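Local coordinates for protein sialidase B (Streptococcus pneumoniae serotype 4, PDB 4XJW) that hydrolyses alpha-(2->3), alpha-(2->6) and alpha-(2->8) glycosidic linkages that hold terminal sialic acid residues on oligosaccharides, glycoproteins and glycolipids, at residues 29-33 with 112-116; 350-354 with 363-367; 509-515 with 593-598. The protein carries 1 engineered substitution. All coordinates share one frame; numbering follows the deposited sequence.

Contact 1: residues 29-33 with 112-116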
ATOM      1  N   GLY A  29      20.794  21.755  28.506  1.00 17.46           N
ATOM      2  CA  GLY A  29      19.783  20.829  28.963  1.00 16.48           C
ATOM      3  C   GLY A  29      19.857  19.561  28.140  1.00 17.46           C
ATOM      4  O   GLY A  29      20.660  19.458  27.202  1.00 18.14           O
ATOM      5  N   GLU A  30      19.006  18.601  28.480  1.00 18.96           N
ATOM      6  CA  GLU A  30      19.121  17.263  27.916  1.00 17.91           C
ATOM      7  C   GLU A  30      18.130  16.959  26.800  1.00 19.61           C
ATOM      8  O   GLU A  30      18.160  15.865  26.222  1.00 20.65           O
ATOM      9  CB  GLU A  30      18.998  16.221  29.023  1.00 22.65           C
ATOM     10  CG  GLU A  30      20.152  16.237  30.014  1.00 26.88           C
ATOM     11  CD  GLU A  30      19.882  15.348  31.205  1.00 32.74           C
ATOM     12  OE1 GLU A  30      18.698  15.223  31.578  1.00 42.60           O
ATOM     13  OE2 GLU A  30      20.845  14.773  31.754  1.00 40.06           O
ATOM     14  N   SER A  31      17.263  17.915  26.495  1.00 19.11           N
ATOM     15  CA  SER A  31      16.278  17.733  25.437  1.00 16.55           C
ATOM     16  C   SER A  31      16.479  18.732  24.309  1.00 17.26           C
ATOM     17  O   SER A  31      16.666  19.927  24.549  1.00 18.11           O
ATOM     18  CB  SER A  31      14.859  17.826  26.003  1.00 18.81           C
ATOM     19  OG  SER A  31      14.615  16.773  26.912  1.00 19.17           O
ATOM     20  N   GLN A  32      16.418  18.244  23.074  1.00 16.35           N
ATOM     21  CA  GLN A  32      16.617  19.098  21.906  1.00 15.12           C
ATOM     22  C   GLN A  32      15.674  18.712  20.778  1.00 15.61           C
ATOM     23  O   GLN A  32      15.240  17.565  20.675  1.00 17.41           O
ATOM     24  CB  GLN A  32      18.065  19.024  21.403  1.00 13.95           C
ATOM     25  CG  GLN A  32      19.042  19.996  22.074  1.00 15.92           C
ATOM     26  CD  GLN A  32      19.482  19.552  23.461  1.00 20.19           C
ATOM     27  OE1 GLN A  32      19.564  18.356  23.749  1.00 15.72           O
ATOM     28  NE2 GLN A  32      19.775  20.521  24.329  1.00 17.54           N
ATOM     29  N   THR A  33      15.365  19.685  19.934  1.00 14.91           N
ATOM     30  CA  THR A  33      14.615  19.430  18.717  1.00 13.35           C
ATOM     31  C   THR A  33      15.374  20.065  17.575  1.00 17.03           C
ATOM     32  O   THR A  33      15.804  21.215  17.679  1.00 16.61           O
ATOM     33  CB  THR A  33      13.204  20.023  18.807  1.00 13.80           C
ATOM     34  OG1 THR A  33      12.487  19.339  19.836  1.00 16.48           O
ATOM     35  CG2 THR A  33      12.460  19.865  17.492  1.00 17.09           C
ATOM     36  N   SER A 112      14.535  14.864  20.591  1.00 14.73           N
ATOM     37  CA  SER A 112      15.317  14.106  21.561  1.00 12.48           C
ATOM     38  C   SER A 112      14.809  14.465  22.962  1.00 15.51           C
ATOM     39  O   SER A 112      15.104  15.542  23.481  1.00 18.96           O
ATOM     40  CB  SER A 112      16.805  14.448  21.398  1.00 15.68           C
ATOM     41  OG  SER A 112      17.627  13.703  22.269  1.00 16.81           O
ATOM     42  N   ASP A 113      14.044  13.554  23.558  1.00 15.86           N
ATOM     43  CA  ASP A 113      13.239  13.854  24.739  1.00 17.11           C
ATOM     44  C   ASP A 113      13.774  13.134  25.972  1.00 18.95           C
ATOM     45  O   ASP A 113      13.554  11.933  26.149  1.00 18.97           O
ATOM     46  CB  ASP A 113      11.787  13.439  24.475  1.00 17.59           C
ATOM     47  CG  ASP A 113      10.828  13.892  25.563  1.00 24.44           C
ATOM     48  OD1 ASP A 113      11.290  14.344  26.629  1.00 23.45           O
ATOM     49  OD2 ASP A 113       9.606  13.781  25.342  1.00 28.97           O
ATOM     50  N   SER A 114      14.471  13.875  26.831  1.00 21.67           N
ATOM     51  CA  SER A 114      15.084  13.287  28.019  1.00 19.79           C
ATOM     52  C   SER A 114      14.087  12.781  29.066  1.00 21.45           C
ATOM     53  O   SER A 114      14.315  11.748  29.699  1.00 23.65           O
ATOM     54  CB  SER A 114      16.104  14.246  28.650  1.00 21.88           C
ATOM     55  OG  SER A 114      15.531  15.484  29.022  1.00 23.77           O
ATOM     56  N   LYS A 115      12.978  13.489  29.239  1.00 23.46           N
ATOM     57  CA  LYS A 115      12.007  13.075  30.251  1.00 29.16           C
ATOM     58  C   LYS A 115      11.280  11.777  29.886  1.00 27.71           C
ATOM     59  O   LYS A 115      11.015  10.954  30.760  1.00 30.98           O
ATOM     60  CB  LYS A 115      11.020  14.196  30.567  1.00 30.56           C
ATOM     61  CG  LYS A 115      11.636  15.338  31.367  1.00 36.52           C
ATOM     62  CD  LYS A 115      10.888  15.573  32.674  1.00 48.78           C
ATOM     63  CE  LYS A 115      10.952  17.043  33.098  1.00 51.76           C
ATOM     64  NZ  LYS A 115      10.248  17.307  34.388  1.00 46.58           N
ATOM     65  N   ASP A 116      10.971  11.584  28.604  1.00 24.88           N
ATOM     66  CA  ASP A 116      10.337  10.335  28.167  1.00 26.10           C
ATOM     67  C   ASP A 116      11.344   9.336  27.608  1.00 21.41           C
ATOM     68  O   ASP A 116      10.967   8.231  27.183  1.00 20.24           O
ATOM     69  CB  ASP A 116       9.223  10.582  27.146  1.00 23.42           C
ATOM     70  CG  ASP A 116       7.982  11.180  27.774  1.00 34.74           C
ATOM     71  OD1 ASP A 116       7.964  11.336  29.016  1.00 33.59           O
ATOM     72  OD2 ASP A 116       7.022  11.488  27.028  1.00 34.91           O
TER
HETATM   73  O   HOH W   1      18.925  15.611  23.659  1.00 15.49           O
HETATM   74  O   HOH W   2      11.870  16.689  27.769  1.00 32.15           O
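Gln32 and Ser112 face each other as an antiparallel hydrogen-bonded pair, where strand 32-39 begins and strand 102-113 is about to end. Ser112 N donates to Gln32 O at 2.8 Å, and Gln32 N returns the bond to Ser112 O at 3.0 Å. Just ahead of the strand, Ser31 CA adds a CA-H...O contact to Ser112 O at 3.2 Å.

Beyond the pair, hydroxyls take over. Ser31 OG and Ser114 OG meet tip to tip at 2.6 Å in a hydrogen bond that either could donate. Ser114 holds its OG between its own N and carbonyl carbon (chi1 59°), which turns the hydroxyl onto Ser31. Alongside, Glu30 CB rests on Ser114 CB at 3.5 Å.

Two waters finish the seam. One donates to Glu30 O and Gln32 OE1 and accepts from Ser112 OG; the other bridges Ser31 OG and Asp113 OD1, donating to the latter at 2.7 Å. The Gln32 amide is thus fixed at both ends, since NE2 bonds to Gly29 O and, more strongly, to Asn174 OD1. Phe136 lies against Ser112 and Ser114.

This is the end of an antiparallel strand pair, where side-chain hydroxyls and water take over from backbone bonds, in a sheet of the concanavalin-like N-terminal domain of this sialidase.

Contact 2: residues 350-354 with 363-367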
ATOM      1  N   ASN A 350     -32.338 -19.541   0.240  1.00 34.37           N
ATOM      2  CA  ASN A 350     -32.787 -18.935   1.496  1.00 33.65           C
ATOM      3  C   ASN A 350     -31.834 -19.153   2.672  1.00 33.67           C
ATOM      4  O   ASN A 350     -32.204 -18.938   3.828  1.00 33.17           O
ATOM      5  CB  ASN A 350     -34.208 -19.393   1.855  1.00 32.84           C
ATOM      6  CG  ASN A 350     -35.252 -18.856   0.900  1.00 42.06           C
ATOM      7  OD1 ASN A 350     -35.189 -17.702   0.480  1.00 44.43           O
ATOM      8  ND2 ASN A 350     -36.218 -19.696   0.545  1.00 39.62           N
ATOM      9  N   GLY A 351     -30.614 -19.583   2.371  1.00 28.42           N
ATOM     10  CA  GLY A 351     -29.579 -19.703   3.378  1.00 26.72           C
ATOM     11  C   GLY A 351     -29.668 -20.968   4.209  1.00 26.79           C
ATOM     12  O   GLY A 351     -28.956 -21.113   5.200  1.00 26.34           O
ATOM     13  N   VAL A 352     -30.536 -21.888   3.804  1.00 24.32           N
ATOM     14  CA  VAL A 352     -30.713 -23.139   4.541  1.00 26.32           C
ATOM     15  C   VAL A 352     -29.483 -24.035   4.451  1.00 21.89           C
ATOM     16  O   VAL A 352     -29.029 -24.388   3.357  1.00 23.18           O
ATOM     17  CB  VAL A 352     -31.947 -23.919   4.058  1.00 22.93           C
ATOM     18  CG1 VAL A 352     -32.045 -25.264   4.768  1.00 31.34           C
ATOM     19  CG2 VAL A 352     -33.211 -23.093   4.273  1.00 26.54           C
ATOM     20  N   VAL A 353     -28.940 -24.401   5.611  1.00 21.51           N
ATOM     21  CA  VAL A 353     -27.825 -25.335   5.669  1.00 23.10           C
ATOM     22  C   VAL A 353     -28.348 -26.759   5.501  1.00 23.25           C
ATOM     23  O   VAL A 353     -29.121 -27.247   6.325  1.00 26.16           O
ATOM     24  CB  VAL A 353     -27.058 -25.198   6.992  1.00 20.54           C
ATOM     25  CG1 VAL A 353     -25.880 -26.146   7.025  1.00 21.91           C
ATOM     26  CG2 VAL A 353     -26.602 -23.751   7.189  1.00 20.34           C
ATOM     27  N   TYR A 354     -27.917 -27.417   4.430  1.00 24.46           N
ATOM     28  CA  TYR A 354     -28.448 -28.723   4.050  1.00 28.93           C
ATOM     29  C   TYR A 354     -27.405 -29.802   4.296  1.00 28.49           C
ATOM     30  O   TYR A 354     -26.253 -29.660   3.892  1.00 27.85           O
ATOM     31  CB  TYR A 354     -28.823 -28.696   2.566  1.00 31.16           C
ATOM     32  CG  TYR A 354     -29.814 -29.745   2.095  1.00 35.45           C
ATOM     33  CD1 TYR A 354     -31.165 -29.642   2.402  1.00 34.38           C
ATOM     34  CD2 TYR A 354     -29.400 -30.810   1.302  1.00 37.43           C
ATOM     35  CE1 TYR A 354     -32.074 -30.586   1.958  1.00 37.72           C
ATOM     36  CE2 TYR A 354     -30.299 -31.758   0.853  1.00 34.37           C
ATOM     37  CZ  TYR A 354     -31.636 -31.641   1.182  1.00 44.38           C
ATOM     38  OH  TYR A 354     -32.537 -32.583   0.733  1.00 48.02           O
ATOM     39  N   ASN A 363     -31.373 -27.224  11.182  1.00 27.32           N
ATOM     40  CA  ASN A 363     -32.000 -26.079  11.836  1.00 32.39           C
ATOM     41  C   ASN A 363     -31.112 -24.836  11.732  1.00 29.27           C
ATOM     42  O   ASN A 363     -31.394 -23.801  12.339  1.00 31.21           O
ATOM     43  CB  ASN A 363     -32.300 -26.402  13.303  1.00 32.34           C
ATOM     44  CG  ASN A 363     -33.324 -25.458  13.920  1.00 35.45           C
ATOM     45  OD1 ASN A 363     -34.245 -24.994  13.250  1.00 34.43           O
ATOM     46  ND2 ASN A 363     -33.161 -25.171  15.206  1.00 39.26           N
ATOM     47  N   TYR A 364     -30.035 -24.946  10.960  1.00 22.26           N
ATOM     48  CA  TYR A 364     -29.116 -23.826  10.788  1.00 24.22           C
ATOM     49  C   TYR A 364     -29.340 -23.108   9.474  1.00 23.98           C
ATOM     50  O   TYR A 364     -29.622 -23.735   8.454  1.00 23.67           O
ATOM     51  CB  TYR A 364     -27.674 -24.309  10.826  1.00 23.85           C
ATOM     52  CG  TYR A 364     -27.272 -24.944  12.129  1.00 23.29           C
ATOM     53  CD1 TYR A 364     -26.933 -24.162  13.224  1.00 28.14           C
ATOM     54  CD2 TYR A 364     -27.222 -26.320  12.255  1.00 24.81           C
ATOM     55  CE1 TYR A 364     -26.555 -24.737  14.416  1.00 25.96           C
ATOM     56  CE2 TYR A 364     -26.841 -26.910  13.436  1.00 27.35           C
ATOM     57  CZ  TYR A 364     -26.514 -26.114  14.515  1.00 26.20           C
ATOM     58  OH  TYR A 364     -26.142 -26.698  15.694  1.00 28.13           O
ATOM     59  N   THR A 365     -29.197 -21.788   9.504  1.00 23.23           N
ATOM     60  CA  THR A 365     -29.213 -20.989   8.289  1.00 21.84           C
ATOM     61  C   THR A 365     -28.032 -20.023   8.269  1.00 20.06           C
ATOM     62  O   THR A 365     -27.405 -19.764   9.299  1.00 22.01           O
ATOM     63  CB  THR A 365     -30.529 -20.199   8.129  1.00 25.64           C
ATOM     64  OG1 THR A 365     -30.701 -19.317   9.246  1.00 30.66           O
ATOM     65  CG2 THR A 365     -31.727 -21.143   8.038  1.00 27.30           C
ATOM     66  N   ILE A 366     -27.728 -19.511   7.081  1.00 23.22           N
ATOM     67  CA  ILE A 366     -26.695 -18.500   6.898  1.00 21.51           C
ATOM     68  C   ILE A 366     -27.378 -17.223   6.412  1.00 21.97           C
ATOM     69  O   ILE A 366     -28.156 -17.272   5.463  1.00 24.49           O
ATOM     70  CB  ILE A 366     -25.666 -18.960   5.848  1.00 21.14           C
ATOM     71  CG1 ILE A 366     -25.109 -20.345   6.196  1.00 22.41           C
ATOM     72  CG2 ILE A 366     -24.551 -17.948   5.695  1.00 22.70           C
ATOM     73  CD1 ILE A 366     -24.361 -20.402   7.528  1.00 19.36           C
ATOM     74  N   ASN A 367     -27.102 -16.091   7.053  1.00 20.09           N
ATOM     75  CA  ASN A 367     -27.693 -14.826   6.609  1.00 22.96           C
ATOM     76  C   ASN A 367     -26.869 -14.160   5.500  1.00 25.40           C
ATOM     77  O   ASN A 367     -25.937 -14.767   4.973  1.00 21.71           O
ATOM     78  CB  ASN A 367     -27.986 -13.868   7.783  1.00 24.95           C
ATOM     79  CG  ASN A 367     -26.724 -13.350   8.475  1.00 21.70           C
ATOM     80  OD1 ASN A 367     -25.614 -13.477   7.964  1.00 23.84           O
ATOM     81  ND2 ASN A 367     -26.902 -12.752   9.647  1.00 19.75           N
TER
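Val353 and Tyr364 open the backbone pairing: Val353 N donates to Tyr364 O at 3.0 Å. The second bond, from Ile366 N to Gly351 O, is 2.8 Å long. These two bonds flank Val352 and Thr365, which form the antiparallel non-hydrogen-bonded pair between them. The strand segments 352-354 and 364-366 are strongly splayed, their directions 122° apart.

Two CA-H...O contacts lie beside the bond of Gly351 O. This oxygen also receives Thr365 CA, with Gly351 O and Thr365 CA 3.1 Å apart, and so serves two donors. In return Gly351 CA lies 3.5 Å from Ile366 O, an approach made by a residue with no side chain and a positive phi of 81°.

Apolar contact gathers on one methyl. Val353 CG2, anti to its carbonyl carbon, reaches across the pairing and touches Tyr364 CB at 3.8 Å on one neighbour and Ile366 CG1, also at 3.8 Å, on the other. It also sits over the Tyr364 carbonyl. The Tyr364 ring leads away from this hairpin and meets Phe413 edge-to-face, while Ile366 packs on Val347 and Val372 of the strands that flank the pair.

No charged group takes part. Cohesion comes from main-chain amides and carbonyls, with one valine methyl against the side-chain carbons of Tyr364 and Ile366. With no ionisable group of the two segments engaged in it, the joint is probably little affected by pH.

Contact 3: residues 509-515 with 593-598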
ATOM      1  N   LEU A 509      -9.346   1.355 -26.090  1.00 13.55           N
ATOM      2  CA  LEU A 509      -8.666   2.199 -27.080  1.00 16.13           C
ATOM      3  C   LEU A 509      -9.645   2.954 -27.962  1.00 19.28           C
ATOM      4  O   LEU A 509      -9.431   4.119 -28.291  1.00 24.01           O
ATOM      5  CB  LEU A 509      -7.742   1.367 -27.974  1.00 17.88           C
ATOM      6  CG  LEU A 509      -6.496   0.771 -27.322  1.00 18.67           C
ATOM      7  CD1 LEU A 509      -5.666   0.046 -28.356  1.00 20.02           C
ATOM      8  CD2 LEU A 509      -5.685   1.857 -26.632  1.00 18.36           C
ATOM      9  N   ARG A 510     -10.690   2.252 -28.378  1.00 17.81           N
ATOM     10  CA  ARG A 510     -11.788   2.821 -29.143  1.00 21.52           C
ATOM     11  C   ARG A 510     -12.958   1.864 -28.960  1.00 20.50           C
ATOM     12  O   ARG A 510     -12.812   0.837 -28.315  1.00 15.38           O
ATOM     13  CB  ARG A 510     -11.409   2.964 -30.617  1.00 23.76           C
ATOM     14  CG  ARG A 510     -10.861   1.698 -31.253  1.00 25.10           C
ATOM     15  CD  ARG A 510     -10.556   1.907 -32.731  1.00 29.49           C
ATOM     16  NE  ARG A 510      -9.937   0.734 -33.353  1.00 25.21           N
ATOM     17  CZ  ARG A 510     -10.595  -0.150 -34.098  1.00 22.91           C
ATOM     18  NH1 ARG A 510     -11.895   0.003 -34.325  1.00 32.95           N
ATOM     19  NH2 ARG A 510      -9.949  -1.179 -34.629  1.00 32.71           N
ATOM     20  N   ASP A 511     -14.115   2.183 -29.515  1.00 19.60           N
ATOM     21  CA  ASP A 511     -15.310   1.404 -29.224  1.00 17.96           C
ATOM     22  C   ASP A 511     -15.203  -0.117 -29.429  1.00 19.28           C
ATOM     23  O   ASP A 511     -15.051  -0.599 -30.550  1.00 21.39           O
ATOM     24  CB  ASP A 511     -16.492   1.974 -30.001  1.00 22.52           C
ATOM     25  CG  ASP A 511     -17.734   2.028 -29.170  1.00 33.72           C
ATOM     26  OD1 ASP A 511     -18.432   0.997 -29.109  1.00 38.72           O
ATOM     27  OD2 ASP A 511     -18.002   3.096 -28.574  1.00 36.36           O
ATOM     28  N   GLY A 512     -15.264  -0.861 -28.326  1.00 18.20           N
ATOM     29  CA  GLY A 512     -15.270  -2.316 -28.371  1.00 17.69           C
ATOM     30  C   GLY A 512     -13.889  -2.934 -28.408  1.00 16.62           C
ATOM     31  O   GLY A 512     -13.759  -4.153 -28.360  1.00 16.33           O
ATOM     32  N   VAL A 513     -12.868  -2.085 -28.493  1.00 14.71           N
ATOM     33  CA  VAL A 513     -11.474  -2.524 -28.544  1.00 14.39           C
ATOM     34  C   VAL A 513     -10.814  -2.277 -27.195  1.00 12.72           C
ATOM     35  O   VAL A 513     -10.651  -1.129 -26.784  1.00 15.67           O
ATOM     36  CB  VAL A 513     -10.699  -1.770 -29.623  1.00 14.11           C
ATOM     37  CG1 VAL A 513      -9.261  -2.263 -29.711  1.00 16.02           C
ATOM     38  CG2 VAL A 513     -11.403  -1.930 -30.975  1.00 18.50           C
ATOM     39  N   ILE A 514     -10.422  -3.358 -26.526  1.00 11.86           N
ATOM     40  CA  ILE A 514      -9.812  -3.282 -25.209  1.00 11.48           C
ATOM     41  C   ILE A 514      -8.365  -3.742 -25.282  1.00 11.90           C
ATOM     42  O   ILE A 514      -8.075  -4.825 -25.808  1.00 13.46           O
ATOM     43  CB  ILE A 514     -10.541  -4.190 -24.216  1.00 11.83           C
ATOM     44  CG1 ILE A 514     -12.031  -3.864 -24.153  1.00 14.27           C
ATOM     45  CG2 ILE A 514      -9.927  -4.078 -22.820  1.00 11.10           C
ATOM     46  CD1 ILE A 514     -12.845  -4.928 -23.429  1.00 13.83           C
ATOM     47  N   ARG A 515      -7.445  -2.934 -24.767  1.00  9.41           N
ATOM     48  CA  ARG A 515      -6.091  -3.438 -24.585  1.00 10.04           C
ATOM     49  C   ARG A 515      -5.811  -3.650 -23.107  1.00 11.46           C
ATOM     50  O   ARG A 515      -6.067  -2.776 -22.284  1.00 11.20           O
ATOM     51  CB  ARG A 515      -5.031  -2.540 -25.199  1.00 11.46           C
ATOM     52  CG  ARG A 515      -3.622  -3.130 -25.012  1.00 14.39           C
ATOM     53  CD  ARG A 515      -2.694  -2.735 -26.117  1.00 12.64           C
ATOM     54  NE  ARG A 515      -3.229  -3.146 -27.403  1.00 14.65           N
ATOM     55  CZ  ARG A 515      -2.889  -2.582 -28.553  1.00 17.93           C
ATOM     56  NH1 ARG A 515      -2.005  -1.598 -28.566  1.00 18.96           N
ATOM     57  NH2 ARG A 515      -3.444  -2.992 -29.684  1.00 16.61           N
ATOM     58  N   LYS A 593      -3.590   5.116 -35.303  1.00 29.95           N
ATOM     59  CA  LYS A 593      -4.928   4.695 -35.722  1.00 29.33           C
ATOM     60  C   LYS A 593      -4.911   3.651 -36.842  1.00 33.87           C
ATOM     61  O   LYS A 593      -5.919   3.000 -37.110  1.00 36.07           O
ATOM     62  CB  LYS A 593      -5.767   5.903 -36.139  1.00 32.63           C
ATOM     63  CG  LYS A 593      -5.946   6.941 -35.044  1.00 36.31           C
ATOM     64  CD  LYS A 593      -6.704   6.375 -33.842  1.00 39.45           C
ATOM     65  CE  LYS A 593      -8.163   6.104 -34.175  1.00 39.10           C
ATOM     66  NZ  LYS A 593      -8.945   5.663 -32.977  1.00 38.46           N
ATOM     67  N   GLU A 594      -3.757   3.494 -37.480  1.00 39.67           N
ATOM     68  CA  GLU A 594      -3.564   2.516 -38.544  1.00 39.73           C
ATOM     69  C   GLU A 594      -3.847   1.101 -38.050  1.00 39.35           C
ATOM     70  O   GLU A 594      -4.602   0.346 -38.669  1.00 36.79           O
ATOM     71  CB  GLU A 594      -2.112   2.587 -39.015  1.00 45.82           C
ATOM     72  CG  GLU A 594      -1.838   2.179 -40.450  1.00 51.63           C
ATOM     73  CD  GLU A 594      -0.343   2.128 -40.742  1.00 56.26           C
ATOM     74  OE1 GLU A 594       0.437   1.899 -39.791  1.00 49.95           O
ATOM     75  OE2 GLU A 594       0.047   2.324 -41.911  1.00 54.24           O
ATOM     76  N   ASP A 595      -3.232   0.750 -36.923  1.00 35.70           N
ATOM     77  CA  ASP A 595      -3.172  -0.634 -36.475  1.00 38.38           C
ATOM     78  C   ASP A 595      -3.317  -0.762 -34.962  1.00 31.49           C
ATOM     79  O   ASP A 595      -3.012  -1.813 -34.391  1.00 32.95           O
ATOM     80  CB  ASP A 595      -1.834  -1.237 -36.892  1.00 33.32           C
ATOM     81  CG  ASP A 595      -0.655  -0.373 -36.477  1.00 40.17           C
ATOM     82  OD1 ASP A 595      -0.869   0.639 -35.769  1.00 36.37           O
ATOM     83  OD2 ASP A 595       0.489  -0.707 -36.853  1.00 41.84           O
ATOM     84  N   ASP A 596      -3.760   0.318 -34.323  1.00 31.44           N
ATOM     85  CA  ASP A 596      -3.927   0.357 -32.872  1.00 32.27           C
ATOM     86  C   ASP A 596      -2.619   0.139 -32.111  1.00 28.94           C
ATOM     87  O   ASP A 596      -2.636  -0.175 -30.922  1.00 27.99           O
ATOM     88  CB  ASP A 596      -4.986  -0.655 -32.412  1.00 23.93           C
ATOM     89  CG  ASP A 596      -6.377  -0.312 -32.901  1.00 25.86           C
ATOM     90  OD1 ASP A 596      -6.765   0.868 -32.805  1.00 31.60           O
ATOM     91  OD2 ASP A 596      -7.079  -1.228 -33.377  1.00 31.15           O
ATOM     92  N   SER A 597      -1.487   0.296 -32.788  1.00 28.21           N
ATOM     93  CA  SER A 597      -0.211   0.220 -32.091  1.00 24.88           C
ATOM     94  C   SER A 597       0.015   1.512 -31.305  1.00 20.68           C
ATOM     95  O   SER A 597      -0.623   2.538 -31.574  1.00 24.23           O
ATOM     96  CB  SER A 597       0.952  -0.042 -33.057  1.00 26.76           C
ATOM     97  OG  SER A 597       1.205   1.080 -33.878  1.00 28.47           O
ATOM     98  N   ILE A 598       0.916   1.452 -30.326  1.00 21.62           N
ATOM     99  CA  ILE A 598       1.170   2.577 -29.434  1.00 21.67           C
ATOM    100  C   ILE A 598       2.643   2.962 -29.414  1.00 22.86           C
ATOM    101  O   ILE A 598       3.515   2.111 -29.181  1.00 22.10           O
ATOM    102  CB  ILE A 598       0.736   2.243 -27.986  1.00 18.92           C
ATOM    103  CG1 ILE A 598      -0.750   1.881 -27.930  1.00 19.89           C
ATOM    104  CG2 ILE A 598       1.052   3.403 -27.048  1.00 18.01           C
ATOM    105  CD1 ILE A 598      -1.248   1.516 -26.536  1.00 14.86           C
TER
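The carboxylate of Asp596 lies at the edge of the Arg510 guanidinium, the two planes only 23° apart, while Val513 CG2 sits over the centre of one guanidinium face, 3.7 Å above it. The Arg515 guanidinium has Leu509 CD1 over the centre of one face, 3.8 Å from its plane, and the backbone oxygen of Asp596 at its edge. The same aspartate is therefore read twice, by its side chain and by its carbonyl.

Arg510 offers the NE and NH2 side of its guanidinium to the carboxylate. NE bonds to Asp596 OD1 at 3.2 Å, and NH2 to Asp596 OD2 at 3.1 Å, each meeting a syn lone pair. The first bond is fairly straight, 164° at the hydrogen. Arg510 CG sits between its backbone N and carbonyl carbon (chi1 52°), and the extended chain carries the guanidinium to the carboxylate, nearly coplanar with it. Arg531 adds a second salt bridge to Asp596 OD2.

Arg515 NH1 donates to Asp596 O at 2.8 Å, and NH2 adds a weak bond to the same oxygen. Its NE is held by Thr529 OG1, and Ile598 CG1 touches NH1 at 3.8 Å. Nearby, Asp595 forms an Asx turn, its OD1 taking both Ser597 N and Ser597 OG.

Lys593, whose ammonium pairs with Glu568, passes close to Arg510 CD. With two arginines at its carboxylate and a third at its carbonyl, the buried Asp596 probably stays ionised; its carboxylate and carbonyl together tie the turn at 510-513 and strand 513-518 to the loop leading into strand 597-605.

Overall arrangement
The three contacts follow one another along the chain, each closing before the next opens. Contact 1 lies in one of the antiparallel sheets of the N-terminal concanavalin-like domain, between its strands 32-39 and 102-113. Contact 2 lies in a separate antiparallel sheet made within residues 324-414, inserted between strands 301-308 and 420-426, which pair in another sheet. Contact 3 joins two four-stranded sheets, 504-542 and 556-605, neighbouring blades of the sialidase propeller. Centres of contacts 1 and 2, like those of 1 and 3, are about 62 Å apart; those of 2 and 3 about 49 Å. None touches another; each is a local joint within its own part of the chain, away from the annotated catalytic residues.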